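Local coordinates for glyoxylate-induced Protein (Pseudomonas aeruginosa, PDB 1SQ4), which is of uncertain function but belongs to the cupin superfamily as a double beta-barrel protein and may act as a ureidoglycine aminohydrolase, at residues T21-F26 with A236-W241. Numbering follows the deposited sequence.
Sequences TDRAMF and AGDFMW
Arg23 and Asp238, whose CA atoms lie 9.6 Å apart, each sit just ahead of a strand, 25-26 and 239-244, and these run in the same direction with strand 30-33 antiparallel between them. The protein is a two-barrel cupin, and the sheet belongs to its C-terminal barrel, whose edge is extended by the N-terminal hairpin of strands 25-26 and 30-33. With that middle strand intervening, the two segments meet through one salt bridge between side chains. The arginine chain bends at its third torsion (chi3 -63°), turning the guanidinium end-on to the carboxylate, and the two side chains cross at about a right angle. NH1 and NH2 both grip one oxygen: Arg23 NH1 lies 2.9 Å from Asp238 OD2, and Arg23 NH2 the same distance from that atom. The bonds are therefore bent at the hydrogens. The guanidinium and carboxylate planes are 37° apart. A weak third bond links Arg23 NH2 to Asp238 OD1 at 3.4 Å. Two backbone amides also hold the buried carboxylate: Glu235 N donates to OD2 across the turn that leads from strand 230-235 through Gly237, and Lys35 N, just beyond strand 30-33, donates to OD1. Asp238 thus joins the turn after strand 230-235 to the residues flanking the N-terminal hairpin, and the positive guanidinium probably favours the ionised carboxylate. On OD2, NH1 and NH2 approach from the same face of the carboxylate, NH2 on the syn side and NH1 from 48° above the plane.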
# COMPACT_ATOMS: atom_id res chain seq x y z
N THR A 21 -8.09 17.53 -6.53
CA THR A 21 -7.34 16.52 -7.28
C THR A 21 -8.14 16.01 -8.48
O THR A 21 -8.48 16.79 -9.37
CB THR A 21 -6.95 15.32 -6.35
OG1 THR A 21 -8.08 14.95 -5.53
CG2 THR A 21 -5.78 15.71 -5.45
N ASP A 22 -8.45 14.71 -8.52
CA ASP A 22 -9.20 14.18 -9.65
C ASP A 22 -9.65 12.75 -9.43
O ASP A 22 -8.95 11.94 -8.82
CB ASP A 22 -8.36 14.29 -10.93
CG ASP A 22 -9.20 14.15 -12.20
OD1 ASP A 22 -10.34 14.69 -12.25
OD2 ASP A 22 -8.70 13.51 -13.16
N ARG A 23 -10.84 12.43 -9.94
CA ARG A 23 -11.41 11.11 -9.79
C ARG A 23 -10.85 10.05 -10.75
O ARG A 23 -11.32 8.91 -10.75
CB ARG A 23 -12.93 11.20 -9.91
CG ARG A 23 -13.58 11.91 -8.73
CD ARG A 23 -15.09 11.90 -8.82
NE ARG A 23 -15.55 12.62 -10.00
CZ ARG A 23 -15.99 12.03 -11.10
NH1 ARG A 23 -16.04 10.71 -11.18
NH2 ARG A 23 -16.37 12.77 -12.14
N ALA A 24 -9.85 10.43 -11.55
CA ALA A 24 -9.22 9.51 -12.51
C ALA A 24 -8.54 8.37 -11.76
O ALA A 24 -7.75 8.59 -10.85
CB ALA A 24 -8.20 10.26 -13.36
N MSE A 25 -8.83 7.15 -12.17
CA MSE A 25 -8.26 6.00 -11.52
C MSE A 25 -7.70 4.98 -12.49
O MSE A 25 -8.13 4.88 -13.64
CB MSE A 25 -9.31 5.34 -10.63
CG MSE A 25 -9.32 5.83 -9.18
SE MSE A 25 -7.68 5.36 -8.21
CE MSE A 25 -6.69 7.01 -8.46
N PHE A 26 -6.72 4.22 -12.03
CA PHE A 26 -6.10 3.19 -12.86
C PHE A 26 -5.65 2.09 -11.91
O PHE A 26 -4.67 2.25 -11.19
CB PHE A 26 -4.90 3.77 -13.62
CG PHE A 26 -5.27 4.88 -14.57
CD1 PHE A 26 -5.91 4.59 -15.77
CD2 PHE A 26 -5.01 6.21 -14.25
CE1 PHE A 26 -6.28 5.61 -16.65
CE2 PHE A 26 -5.38 7.24 -15.12
CZ PHE A 26 -6.01 6.93 -16.32
N ALA A 236 -22.72 11.68 -15.57
CA ALA A 236 -22.76 11.71 -17.03
C ALA A 236 -21.48 12.25 -17.63
O ALA A 236 -21.04 13.34 -17.28
CB ALA A 236 -23.94 12.53 -17.51
N GLY A 237 -20.88 11.49 -18.54
CA GLY A 237 -19.65 11.92 -19.16
C GLY A 237 -18.46 11.10 -18.69
O GLY A 237 -17.41 11.08 -19.34
N ASP A 238 -18.60 10.43 -17.56
CA ASP A 238 -17.52 9.62 -17.04
C ASP A 238 -17.51 8.29 -17.76
O ASP A 238 -18.55 7.80 -18.18
CB ASP A 238 -17.65 9.41 -15.53
CG ASP A 238 -17.52 10.71 -14.74
OD1 ASP A 238 -17.10 11.74 -15.33
OD2 ASP A 238 -17.81 10.70 -13.52
N PHE A 239 -16.32 7.73 -17.90
CA PHE A 239 -16.12 6.45 -18.56
C PHE A 239 -15.43 5.48 -17.60
O PHE A 239 -14.46 5.85 -16.93
CB PHE A 239 -15.25 6.65 -19.81
CG PHE A 239 -15.00 5.39 -20.57
CD1 PHE A 239 -16.03 4.77 -21.26
CD2 PHE A 239 -13.76 4.77 -20.54
CE1 PHE A 239 -15.84 3.57 -21.91
CE2 PHE A 239 -13.56 3.56 -21.18
CZ PHE A 239 -14.61 2.96 -21.87
N MSE A 240 -15.93 4.25 -17.54
CA MSE A 240 -15.34 3.21 -16.69
C MSE A 240 -14.94 2.04 -17.56
O MSE A 240 -15.72 1.61 -18.40
CB MSE A 240 -16.35 2.72 -15.65
CG MSE A 240 -16.90 3.78 -14.71
SE MSE A 240 -18.34 3.10 -13.60
CE MSE A 240 -19.68 2.77 -14.93
N TRP A 241 -13.74 1.54 -17.36
CA TRP A 241 -13.26 0.39 -18.12
C TRP A 241 -13.02 -0.78 -17.19
O TRP A 241 -12.29 -0.65 -16.21
CB TRP A 241 -11.96 0.71 -18.84
CG TRP A 241 -11.38 -0.49 -19.51
CD1 TRP A 241 -10.36 -1.26 -19.06
CD2 TRP A 241 -11.86 -1.11 -20.70
NE1 TRP A 241 -10.17 -2.33 -19.89
CE2 TRP A 241 -11.07 -2.26 -20.92
CE3 TRP A 241 -12.87 -0.81 -21.62
CZ2 TRP A 241 -11.27 -3.11 -22.00
CZ3 TRP A 241 -13.07 -1.65 -22.69
CH2 TRP A 241 -12.27 -2.78 -22.88